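Local coordinates for OmpT protein (Vibrio cholerae serotype O1, PDB 6EHD), which probably forms a porin channel, a beta barrel through which ions and other small solutes diffuse across the outer membrane, at residues Asp92-Ala97 against Trp132-Tyr137; Leu108-Gly111 against Asp115-His118; Gln146-Leu151 against Asn194-Val199; Asn216-Val221 against Pro225-Glu230. The protein carries 1 engineered substitution. One frame throughout, in Å; residues are numbered along the deposited sequence. Where two conformers were deposited one is given.

Contact 1 of 4, residues Asp92-Ala97 against Trp132-Tyr137. With C8E ((hydroxyethyloxy)tri(ethyloxy)octane), chain B.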
# COMPACT_ATOMS: atom_id res chain seq x y z
N ASP A 92 1.66 -4.71 1.56
CA ASP A 92 1.80 -3.22 1.47
C ASP A 92 3.25 -2.82 1.50
O ASP A 92 3.65 -1.92 0.73
CB ASP A 92 1.05 -2.54 2.56
CG ASP A 92 0.86 -1.02 2.37
OD1 ASP A 92 0.22 -0.61 1.41
OD2 ASP A 92 1.29 -0.26 3.27
N ASP A 93 4.08 -3.51 2.32
CA ASP A 93 5.52 -3.20 2.41
C ASP A 93 6.19 -3.50 1.06
O ASP A 93 7.05 -2.71 0.54
CB ASP A 93 6.22 -4.06 3.48
CG ASP A 93 5.79 -3.79 4.92
OD1 ASP A 93 5.15 -2.76 5.21
OD2 ASP A 93 6.11 -4.73 5.79
N VAL A 94 5.87 -4.68 0.47
CA VAL A 94 6.54 -5.10 -0.79
C VAL A 94 5.99 -4.28 -1.99
O VAL A 94 6.76 -3.82 -2.82
CB VAL A 94 6.32 -6.60 -1.05
CG1 VAL A 94 6.64 -7.06 -2.48
CG2 VAL A 94 6.97 -7.48 0.02
N TYR A 95 4.68 -4.07 -2.06
CA TYR A 95 4.03 -3.18 -3.00
C TYR A 95 4.26 -3.65 -4.47
O TYR A 95 4.15 -4.92 -4.75
CB TYR A 95 4.40 -1.68 -2.73
CG TYR A 95 3.34 -0.67 -3.18
CD1 TYR A 95 1.98 -0.77 -2.73
CD2 TYR A 95 3.66 0.44 -4.02
CE1 TYR A 95 1.00 0.12 -3.15
CE2 TYR A 95 2.66 1.39 -4.36
CZ TYR A 95 1.33 1.23 -3.98
OH TYR A 95 0.34 2.16 -4.34
N GLY A 96 4.59 -2.73 -5.38
CA GLY A 96 4.74 -3.07 -6.84
C GLY A 96 4.99 -1.80 -7.61
O GLY A 96 5.33 -0.78 -7.00
N ALA A 97 4.84 -1.86 -8.93
CA ALA A 97 5.25 -0.80 -9.84
C ALA A 97 4.17 0.31 -9.94
O ALA A 97 3.55 0.53 -10.98
CB ALA A 97 5.62 -1.38 -11.25
N TRP A 132 15.94 -11.99 -0.16
CA TRP A 132 15.10 -11.80 1.05
C TRP A 132 13.84 -12.60 1.00
O TRP A 132 13.35 -13.01 -0.08
CB TRP A 132 14.82 -10.32 1.28
CG TRP A 132 14.15 -9.59 0.03
CD1 TRP A 132 14.78 -8.87 -0.94
CD2 TRP A 132 12.76 -9.57 -0.31
NE1 TRP A 132 13.86 -8.34 -1.86
CE2 TRP A 132 12.61 -8.78 -1.52
CE3 TRP A 132 11.66 -10.15 0.24
CZ2 TRP A 132 11.35 -8.51 -2.09
CZ3 TRP A 132 10.40 -9.93 -0.36
CH2 TRP A 132 10.27 -9.13 -1.53
N VAL A 133 13.31 -12.87 2.18
CA VAL A 133 11.99 -13.48 2.39
C VAL A 133 11.23 -12.65 3.37
O VAL A 133 11.80 -12.24 4.41
CB VAL A 133 12.12 -14.95 2.94
CG1 VAL A 133 10.77 -15.56 3.12
CG2 VAL A 133 13.01 -15.78 2.06
N LYS A 134 9.93 -12.40 3.10
CA LYS A 134 9.07 -11.65 4.01
C LYS A 134 7.75 -12.37 4.12
O LYS A 134 7.11 -12.75 3.14
CB LYS A 134 8.83 -10.16 3.59
CG LYS A 134 10.09 -9.34 3.47
CD LYS A 134 9.85 -7.86 3.07
CE LYS A 134 11.23 -7.15 2.90
NZ LYS A 134 11.14 -5.68 2.66
N ALA A 135 7.32 -12.56 5.35
CA ALA A 135 6.04 -13.19 5.59
C ALA A 135 5.23 -12.64 6.75
O ALA A 135 5.74 -11.86 7.56
CB ALA A 135 6.35 -14.68 5.79
N GLY A 136 3.93 -12.90 6.75
CA GLY A 136 3.09 -12.45 7.84
C GLY A 136 1.85 -13.31 8.10
O GLY A 136 1.33 -14.01 7.22
N TYR A 137 1.38 -13.25 9.34
CA TYR A 137 0.12 -13.91 9.75
C TYR A 137 -0.68 -13.02 10.69
O TYR A 137 -0.15 -12.51 11.66
CB TYR A 137 0.49 -15.28 10.45
CG TYR A 137 -0.68 -16.02 11.09
CD1 TYR A 137 -1.53 -16.86 10.34
CD2 TYR A 137 -0.94 -15.89 12.48
CE1 TYR A 137 -2.63 -17.53 10.92
CE2 TYR A 137 -2.04 -16.54 13.06
CZ TYR A 137 -2.85 -17.36 12.31
OH TYR A 137 -3.91 -17.98 12.93
O9 C8E B . 10.02 -4.81 5.18
C10 C8E B . 10.67 -4.44 6.38
C11 C8E B . 12.15 -4.16 6.26
O12 C8E B . 12.77 -4.96 5.25
C13 C8E B . 14.19 -4.79 5.18
C14 C8E B . 14.76 -5.52 3.96
O15 C8E B . 14.08 -5.28 2.70
C16 C8E B . 14.81 -5.88 1.61
C17 C8E B . 13.93 -6.11 0.39
O18 C8E B . 12.93 -5.14 0.19
C19 C8E B . 12.06 -5.23 -0.95
C20 C8E B . 10.65 -5.65 -0.57
O21 C8E B . 10.19 -4.74 0.39
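Val94 and Trp132 meet because their first torsions bring a methyl and the indole together: Val94 holds CG1 anti to its backbone N (chi1 165°), which leaves CG2 anti to the carbonyl carbon, where it meets Trp132, and Trp132 sets CG between its own backbone N and carbonyl carbon (chi1 56°). The methyl CG2 of Val94 then lies 4.0 Å from CH2 of Trp132, approaching the indole obliquely. The same methyl brushes the chain of Lys134, with Val94 CG2 4.2 Å from Lys134 CD. Lys134 runs fully extended beyond CG, and its CE passes over one face of the indole. Its ammonium group ends inside a curled detergent molecule, C8E, whose ether and hydroxyl oxygens wrap around it much as a crown ether would. Lys134 NZ makes five hydrogen bonds to the ligand, from 2.6 Å to C8E O21 to 3.1 Å to C8E O12, so the three N-H groups are probably shared among the oxygens. The ligand also covers the indole on the face that Lys134 uses, where C8E C17 sits 3.1 Å above the Trp132 plane. Asp93 points toward the strand, but its carboxylate pairs with Lys123 in a salt bridge. Helix 90-94 lies near the start of the long third loop that folds back into the barrel, and this packing of its end against the inner face of strand 131-138 is typical of the constriction loop of Gram-negative porins.

Contact 2 of 4, residues Leu108-Gly111 against Asp115-His118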
# COMPACT_ATOMS: atom_id res chain seq x y z
N LEU A 108 -2.68 -3.12 -8.07
CA LEU A 108 -2.12 -3.87 -6.96
C LEU A 108 -3.30 -4.33 -6.12
O LEU A 108 -4.10 -3.50 -5.69
CB LEU A 108 -1.06 -3.05 -6.20
CG LEU A 108 0.03 -2.43 -7.08
CD1 LEU A 108 0.99 -1.59 -6.23
CD2 LEU A 108 0.88 -3.42 -7.93
N ARG A 109 -3.50 -5.66 -6.05
CA ARG A 109 -4.82 -6.17 -5.65
C ARG A 109 -4.88 -6.83 -4.23
O ARG A 109 -5.82 -7.55 -3.93
CB ARG A 109 -5.33 -7.18 -6.69
CG ARG A 109 -5.34 -6.69 -8.13
CD ARG A 109 -5.98 -5.29 -8.33
NE ARG A 109 -7.36 -5.24 -7.80
CZ ARG A 109 -7.91 -4.27 -7.09
NH1 ARG A 109 -7.27 -3.13 -6.82
NH2 ARG A 109 -9.19 -4.40 -6.64
N TYR A 110 -3.86 -6.60 -3.40
CA TYR A 110 -3.76 -7.25 -2.07
C TYR A 110 -4.76 -6.63 -1.00
O TYR A 110 -5.03 -7.29 0.02
CB TYR A 110 -2.33 -7.12 -1.49
CG TYR A 110 -1.81 -5.70 -1.32
CD1 TYR A 110 -1.17 -5.01 -2.39
CD2 TYR A 110 -2.02 -4.98 -0.14
CE1 TYR A 110 -0.79 -3.67 -2.25
CE2 TYR A 110 -1.65 -3.65 -0.00
CZ TYR A 110 -1.02 -2.99 -1.06
OH TYR A 110 -0.66 -1.66 -0.86
N GLY A 111 -5.17 -5.36 -1.21
CA GLY A 111 -5.75 -4.52 -0.18
C GLY A 111 -7.26 -4.41 -0.21
O GLY A 111 -7.86 -3.63 0.55
N ASP A 115 -7.56 -3.04 3.58
CA ASP A 115 -7.03 -1.65 3.55
C ASP A 115 -5.54 -1.59 4.06
O ASP A 115 -5.14 -0.63 4.66
CB ASP A 115 -7.90 -0.68 4.40
CG ASP A 115 -9.34 -0.56 3.86
OD1 ASP A 115 -9.62 -0.92 2.69
OD2 ASP A 115 -10.20 -0.11 4.64
N ALA A 116 -4.78 -2.67 3.84
CA ALA A 116 -3.37 -2.71 4.05
C ALA A 116 -2.98 -2.73 5.53
O ALA A 116 -1.82 -2.54 5.84
CB ALA A 116 -2.66 -1.58 3.29
N LEU A 117 -3.91 -3.10 6.42
CA LEU A 117 -3.65 -3.07 7.86
C LEU A 117 -4.28 -4.29 8.56
O LEU A 117 -5.42 -4.63 8.20
CB LEU A 117 -4.31 -1.78 8.38
CG LEU A 117 -4.53 -1.51 9.88
CD1 LEU A 117 -3.18 -1.33 10.51
CD2 LEU A 117 -5.40 -0.28 10.13
N HIS A 118 -3.59 -4.84 9.57
CA HIS A 118 -4.15 -5.84 10.53
C HIS A 118 -3.55 -5.54 11.88
O HIS A 118 -2.30 -5.37 12.06
CB HIS A 118 -3.88 -7.28 10.07
CG HIS A 118 -4.65 -8.37 10.79
ND1 HIS A 118 -4.43 -8.70 12.12
CD2 HIS A 118 -5.59 -9.25 10.33
CE1 HIS A 118 -5.27 -9.68 12.46
NE2 HIS A 118 -5.93 -10.08 11.38
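Apolar contact between Tyr110 and Ala116 brings the two ends of this tight loop together. Ala116 CB comes up to the edge of the tyrosine ring, close to its plane, and lies 4.0 Å from Tyr110 CE2. Tyr110 reaches this place because its CG stands between the backbone N and the carbonyl carbon (chi1 58°), which puts the ring edge beside Ala116. Between the two segments the one hydrogen bond is from backbone to backbone: Asp115 N donates to Gly111 O over 3.1 Å. The i+4 to i pattern makes this an alpha-turn over residues 111-115, closed by a moderately bent bond (147° at the hydrogen). Asp115 and Ala116 both have positive phi, values that belong to the turn just before strand 117-118. The phenol group takes its polar partner from outside, as Tyr110 OH is hydrogen-bonded to Asp92 OD1. Ala116 also touches Asp92, whose other carboxylate oxygen binds a MES molecule that is probably from the crystallisation liquor. Around the turn, helix 90-94 packs on Tyr110 through Ser91, and Tyr215 of strand 208-221 touches the Tyr110 side chain. Beyond Ala116 the chain enters strand 117-118, which pairs antiparallel with the short strand 87-88 at the other end of the loop.

Contact 3 of 4, residues Gln146-Leu151 against Asn194-Val199. With C8E ((hydroxyethyloxy)tri(ethyloxy)octane), chain K; C8E ((hydroxyethyloxy)tri(ethyloxy)octane), chain J.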
# COMPACT_ATOMS: atom_id res chain seq x y z
N GLN A 146 -9.91 -9.99 10.82
CA GLN A 146 -9.78 -10.86 9.62
C GLN A 146 -8.76 -11.97 9.73
O GLN A 146 -7.79 -11.90 10.53
CB GLN A 146 -9.46 -9.95 8.40
CG GLN A 146 -10.53 -8.91 8.08
CD GLN A 146 -10.09 -7.92 6.98
OE1 GLN A 146 -8.90 -7.89 6.60
NE2 GLN A 146 -11.03 -7.10 6.46
N GLU A 147 -8.90 -13.00 8.90
CA GLU A 147 -7.81 -13.95 8.67
C GLU A 147 -6.82 -13.37 7.63
O GLU A 147 -7.28 -12.79 6.62
CB GLU A 147 -8.32 -15.30 8.12
CG GLU A 147 -9.41 -15.97 9.00
CD GLU A 147 -9.90 -17.31 8.47
OE1 GLU A 147 -9.33 -17.88 7.49
OE2 GLU A 147 -10.89 -17.81 9.02
N LEU A 148 -5.54 -13.65 7.82
CA LEU A 148 -4.46 -13.19 6.89
C LEU A 148 -3.24 -14.09 6.96
O LEU A 148 -2.71 -14.41 8.03
CB LEU A 148 -4.07 -11.73 7.21
CG LEU A 148 -2.99 -11.04 6.37
CD1 LEU A 148 -3.53 -10.76 4.98
CD2 LEU A 148 -2.55 -9.77 7.03
N ALA A 149 -2.73 -14.44 5.78
CA ALA A 149 -1.50 -15.14 5.67
C ALA A 149 -0.83 -14.73 4.32
O ALA A 149 -1.50 -14.81 3.25
CB ALA A 149 -1.74 -16.67 5.71
N GLU A 150 0.46 -14.39 4.38
CA GLU A 150 1.20 -13.85 3.22
C GLU A 150 2.64 -14.32 3.17
O GLU A 150 3.26 -14.49 4.22
CB GLU A 150 1.18 -12.27 3.28
CG GLU A 150 -0.23 -11.69 3.26
CD GLU A 150 -0.27 -10.15 3.10
OE1 GLU A 150 0.58 -9.49 3.80
OE2 GLU A 150 -1.16 -9.65 2.36
N LEU A 151 3.20 -14.45 1.95
CA LEU A 151 4.61 -14.82 1.74
C LEU A 151 5.09 -14.25 0.43
O LEU A 151 4.39 -14.43 -0.59
CB LEU A 151 4.76 -16.38 1.68
CG LEU A 151 6.13 -16.94 1.25
CD1 LEU A 151 7.14 -16.62 2.28
CD2 LEU A 151 6.11 -18.49 1.08
N ASN A 194 -10.22 -12.99 -0.34
CA ASN A 194 -9.42 -12.43 -1.47
C ASN A 194 -8.14 -13.21 -1.47
O ASN A 194 -7.47 -13.19 -0.45
CB ASN A 194 -9.16 -10.95 -1.18
CG ASN A 194 -8.46 -10.22 -2.33
OD1 ASN A 194 -8.57 -10.64 -3.48
ND2 ASN A 194 -7.75 -9.08 -2.01
N SER A 195 -7.87 -13.98 -2.55
CA SER A 195 -6.67 -14.73 -2.77
C SER A 195 -5.86 -14.08 -3.92
O SER A 195 -6.37 -13.85 -4.98
CB SER A 195 -7.01 -16.20 -3.14
OG SER A 195 -7.82 -16.73 -2.08
N TYR A 196 -4.57 -13.82 -3.72
CA TYR A 196 -3.81 -13.02 -4.70
C TYR A 196 -2.35 -13.49 -4.86
O TYR A 196 -1.74 -14.12 -4.00
CB TYR A 196 -3.95 -11.47 -4.34
CG TYR A 196 -3.72 -11.20 -2.81
CD1 TYR A 196 -4.82 -11.28 -1.93
CD2 TYR A 196 -2.44 -11.01 -2.29
CE1 TYR A 196 -4.66 -11.13 -0.54
CE2 TYR A 196 -2.28 -10.81 -0.89
CZ TYR A 196 -3.40 -10.91 -0.02
OH TYR A 196 -3.27 -10.76 1.37
N PHE A 197 -1.79 -13.19 -6.03
CA PHE A 197 -0.43 -13.52 -6.44
C PHE A 197 0.10 -12.52 -7.43
O PHE A 197 -0.65 -12.02 -8.33
CB PHE A 197 -0.45 -14.99 -7.06
CG PHE A 197 0.89 -15.43 -7.54
CD1 PHE A 197 1.88 -15.73 -6.65
CD2 PHE A 197 1.16 -15.57 -8.89
CE1 PHE A 197 3.16 -16.11 -7.08
CE2 PHE A 197 2.43 -15.91 -9.31
CZ PHE A 197 3.42 -16.21 -8.41
N GLU A 198 1.45 -12.22 -7.35
CA GLU A 198 2.04 -11.23 -8.20
C GLU A 198 3.48 -11.55 -8.52
O GLU A 198 4.17 -12.26 -7.76
CB GLU A 198 2.01 -9.83 -7.48
CG GLU A 198 2.89 -9.68 -6.26
CD GLU A 198 4.39 -9.33 -6.49
OE1 GLU A 198 4.72 -8.70 -7.50
OE2 GLU A 198 5.26 -9.68 -5.62
N VAL A 199 3.93 -11.03 -9.64
CA VAL A 199 5.36 -10.95 -10.02
C VAL A 199 5.72 -9.51 -10.41
O VAL A 199 4.96 -8.87 -11.20
CB VAL A 199 5.65 -11.90 -11.21
CG1 VAL A 199 7.07 -11.76 -11.72
CG2 VAL A 199 5.35 -13.35 -10.82
C1 C8E K . 4.05 -20.27 -9.96
C2 C8E K . 3.00 -20.87 -9.03
C3 C8E K . 1.68 -20.16 -9.20
C4 C8E K . 0.96 -20.12 -7.89
C5 C8E K . -0.42 -19.65 -8.12
C6 C8E K . -1.19 -19.50 -6.83
C7 C8E K . -2.45 -18.77 -7.20
C8 C8E K . -3.41 -18.49 -6.07
O9 C8E K . -4.42 -17.68 -6.68
C10 C8E K . -4.25 -16.27 -6.54
C11 C8E K . -4.72 -15.56 -7.81
O12 C8E K . -6.04 -15.98 -8.11
C1 C8E J . 6.30 -19.60 -11.67
C2 C8E J . 6.55 -18.38 -10.82
C3 C8E J . 7.86 -17.74 -11.22
C4 C8E J . 7.81 -16.24 -11.06
C5 C8E J . 9.19 -15.66 -10.78
C6 C8E J . 9.61 -14.55 -11.70
C7 C8E J . 9.49 -14.80 -13.20
C8 C8E J . 10.57 -13.97 -13.93
O9 C8E J . 10.39 -12.61 -13.59
C10 C8E J . 11.04 -11.59 -14.35
C11 C8E J . 10.34 -10.32 -13.90
O12 C8E J . 9.32 -9.99 -14.86
C13 C8E J . 8.43 -8.98 -14.42
C14 C8E J . 7.09 -9.17 -15.10
O15 C8E J . 7.05 -8.81 -16.49
C16 C8E J . 8.10 -9.01 -17.37
C17 C8E J . 7.52 -9.10 -18.78
O18 C8E J . 8.01 -8.08 -19.62
C19 C8E J . 9.32 -8.31 -20.12
C20 C8E J . 9.52 -6.99 -20.84
O21 C8E J . 9.57 -5.84 -19.99
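Across the inner wall of the porin barrel, Tyr196 on strand 184-205 reaches Glu150 on strand 147-157, spanning strand 160-171, which lies between them. The backbones are correspondingly far apart, with Glu150 CA and Tyr196 CA 9.4 Å from each other, so side chains alone make the contact. Tyr196 places CG between its backbone N and carbonyl carbon (chi1 46°), a setting that carries the ring across to Glu150; on the way Tyr196 touches Asn169 of the intervening strand. Glu150 holds CG anti to its carbonyl carbon and is extended beyond it, so that its carboxylate meets the ring at the phenol end. The two groups are joined by a short hydrogen bond in which Tyr196 OH donates to Glu150 OE2 over 2.6 Å; OE2 accepts through its anti lone pair, the one turned away from the other oxygen. OE2 lies near the plane of the ring, while the carboxylate plane stands 86° to it. OE2 is also hydrogen-bonded to Ser91 OG, which ties the wall to helix 90-94 of the inward-folded loop; two hydroxyls on one buried oxygen would be expected to stabilise a negative charge. On the lipid-facing surface, a detergent alkyl chain covers one face of Phe197, with C3 of the C8E of chain K 4.3 Å above the ring plane and offset toward its rim. Crossing the tyrosine at about a right angle, Leu148 sets its methyl CD1 3.6 Å from Tyr196 OH.

Contact 4 of 4, residues Asn216-Val221 against Pro225-Glu230. With C8E ((hydroxyethyloxy)tri(ethyloxy)octane), chain K.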
# COMPACT_ATOMS: atom_id res chain seq x y z
N ASN A 216 -2.82 -11.12 -10.09
CA ASN A 216 -4.13 -11.77 -10.16
C ASN A 216 -4.76 -11.74 -8.76
O ASN A 216 -4.07 -11.91 -7.74
CB ASN A 216 -4.05 -13.26 -10.57
CG ASN A 216 -4.02 -13.49 -12.12
OD1 ASN A 216 -4.53 -12.69 -13.00
ND2 ASN A 216 -3.49 -14.66 -12.47
N ALA A 217 -6.09 -11.64 -8.74
CA ALA A 217 -6.81 -11.89 -7.51
C ALA A 217 -8.13 -12.62 -7.81
O ALA A 217 -8.67 -12.50 -8.93
CB ALA A 217 -7.13 -10.63 -6.73
N GLU A 218 -8.58 -13.37 -6.80
CA GLU A 218 -9.92 -14.08 -6.85
C GLU A 218 -10.68 -13.78 -5.61
O GLU A 218 -10.17 -13.97 -4.48
CB GLU A 218 -9.76 -15.64 -6.97
CG GLU A 218 -11.16 -16.36 -7.07
CD GLU A 218 -11.03 -17.76 -7.65
OE1 GLU A 218 -10.88 -17.85 -8.89
OE2 GLU A 218 -11.11 -18.75 -6.89
N LEU A 219 -11.89 -13.24 -5.81
CA LEU A 219 -12.80 -12.91 -4.73
C LEU A 219 -13.92 -14.01 -4.75
O LEU A 219 -14.58 -14.17 -5.77
CB LEU A 219 -13.43 -11.56 -4.95
CG LEU A 219 -12.43 -10.37 -4.83
CD1 LEU A 219 -13.03 -9.19 -5.54
CD2 LEU A 219 -12.11 -10.04 -3.37
N ASP A 220 -14.01 -14.81 -3.69
CA ASP A 220 -15.17 -15.76 -3.55
C ASP A 220 -15.96 -15.55 -2.27
O ASP A 220 -15.42 -15.11 -1.23
CB ASP A 220 -14.88 -17.25 -3.83
CG ASP A 220 -13.57 -17.69 -3.36
OD1 ASP A 220 -13.37 -17.65 -2.14
OD2 ASP A 220 -12.74 -18.12 -4.22
N VAL A 221 -17.27 -15.84 -2.40
CA VAL A 221 -18.25 -15.59 -1.34
C VAL A 221 -18.62 -16.96 -0.75
O VAL A 221 -19.00 -17.87 -1.50
CB VAL A 221 -19.47 -14.81 -1.89
CG1 VAL A 221 -20.41 -14.41 -0.77
CG2 VAL A 221 -18.99 -13.55 -2.61
N PRO A 225 -22.70 -18.97 -5.18
CA PRO A 225 -21.90 -19.39 -6.33
C PRO A 225 -20.97 -18.26 -6.95
O PRO A 225 -20.16 -18.55 -7.79
CB PRO A 225 -22.97 -19.85 -7.35
CG PRO A 225 -24.20 -19.06 -7.00
CD PRO A 225 -24.15 -18.84 -5.51
N LEU A 226 -21.11 -17.01 -6.52
CA LEU A 226 -20.41 -15.89 -7.17
C LEU A 226 -18.86 -15.99 -6.88
O LEU A 226 -18.46 -16.17 -5.70
CB LEU A 226 -20.98 -14.56 -6.70
CG LEU A 226 -20.41 -13.31 -7.36
CD1 LEU A 226 -20.81 -13.19 -8.83
CD2 LEU A 226 -20.77 -12.06 -6.57
N VAL A 227 -18.09 -15.93 -7.96
CA VAL A 227 -16.61 -15.79 -7.97
C VAL A 227 -16.27 -14.65 -8.92
O VAL A 227 -16.87 -14.58 -10.02
CB VAL A 227 -15.94 -17.09 -8.48
CG1 VAL A 227 -14.40 -16.97 -8.54
CG2 VAL A 227 -16.35 -18.30 -7.61
N ILE A 228 -15.32 -13.74 -8.53
CA ILE A 228 -14.86 -12.66 -9.45
C ILE A 228 -13.32 -12.79 -9.57
O ILE A 228 -12.67 -12.89 -8.51
CB ILE A 228 -15.26 -11.25 -8.92
CG1 ILE A 228 -16.80 -11.12 -8.88
CG2 ILE A 228 -14.71 -10.19 -9.85
CD1 ILE A 228 -17.31 -9.92 -8.13
N ASP A 229 -12.78 -12.85 -10.79
CA ASP A 229 -11.33 -12.90 -11.07
C ASP A 229 -10.89 -11.52 -11.55
O ASP A 229 -11.63 -10.87 -12.35
CB ASP A 229 -10.99 -13.94 -12.15
CG ASP A 229 -11.05 -15.41 -11.61
OD1 ASP A 229 -11.07 -15.65 -10.38
OD2 ASP A 229 -11.04 -16.32 -12.44
N GLU A 230 -9.72 -11.06 -11.07
CA GLU A 230 -9.10 -9.83 -11.60
C GLU A 230 -7.73 -10.16 -12.21
O GLU A 230 -6.93 -10.88 -11.57
CB GLU A 230 -8.90 -8.83 -10.43
CG GLU A 230 -10.14 -8.35 -9.73
CD GLU A 230 -9.81 -7.35 -8.59
OE1 GLU A 230 -9.00 -7.65 -7.72
OE2 GLU A 230 -10.38 -6.24 -8.59
C1 C8E K . 4.05 -20.27 -9.96
C2 C8E K . 3.00 -20.87 -9.03
C3 C8E K . 1.68 -20.16 -9.20
C4 C8E K . 0.96 -20.12 -7.89
C5 C8E K . -0.42 -19.65 -8.12
C6 C8E K . -1.19 -19.50 -6.83
C7 C8E K . -2.45 -18.77 -7.20
C8 C8E K . -3.41 -18.49 -6.07
O9 C8E K . -4.42 -17.68 -6.68
C10 C8E K . -4.25 -16.27 -6.54
C11 C8E K . -4.72 -15.56 -7.81
O12 C8E K . -6.04 -15.98 -8.11
O HOH W 1 -18.05 -18.06 -4.23
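Glu218 touches Asp229 and Val227 on the neighbouring strand, and each atom of its chain finds a partner. Glu218 CB lies 3.7 Å from Asp229 OD1 and also approaches a detergent, C8E, through its O12. With Glu218 CG anti to the backbone N (chi1 -178°), that atom touches both Asp229 OD1 and Val227 CG1. Glu218 CD rests 3.6 Å from Val227 CG1. At the tip, Glu218 OE1 is only 2.7 Å from Asp229 OD1, so one of these acids probably holds a proton. The two carboxylates lie side by side and nearly coplanar, 7° apart. Glu218 OE2 is 3.2 Å from Asp220 OD2, a crowding of acceptors with no bond between them. On the other face of the sheet, Leu219 packs against Ile228 and Ala217 against Glu230, whose carboxylate is salt-bridged to Arg109. Paired backbone bonds join Ala217 with Glu230 and Leu219 with Ile228; the straightest runs from Leu219 N to Ile228 O at 2.8 Å. Hydrogen-bonded and non-hydrogen-bonded pairs alternate as in any antiparallel pairing, and with the short turn between them strands 208-221 and 227-242 form a beta hairpin of the porin barrel.

How the contacts relate
Contacts 1, 2 and 3 are buried, whereas contact 4 lies at the surface, its centre about 21 Å from the centre of the chain. Contact 2 closes a turn within the inward-folded loop and contact 1 packs that loop on the wall. His118 NE2 with Gln146 O and Arg109 O with Asn194 ND2 tie contact 2 to both strands of contact 3. Contacts 1 and 3 lie on neighbouring strands, joined through Gly136 O and Glu150 N, as do contacts 3 and 4, through Ser195 O and Glu218 N. Chemistry follows place: apolar packing and one turn bond in the loop, a single phenol-carboxylate bond across the wall, and regular backbone pairing with clustered acids in the hairpin.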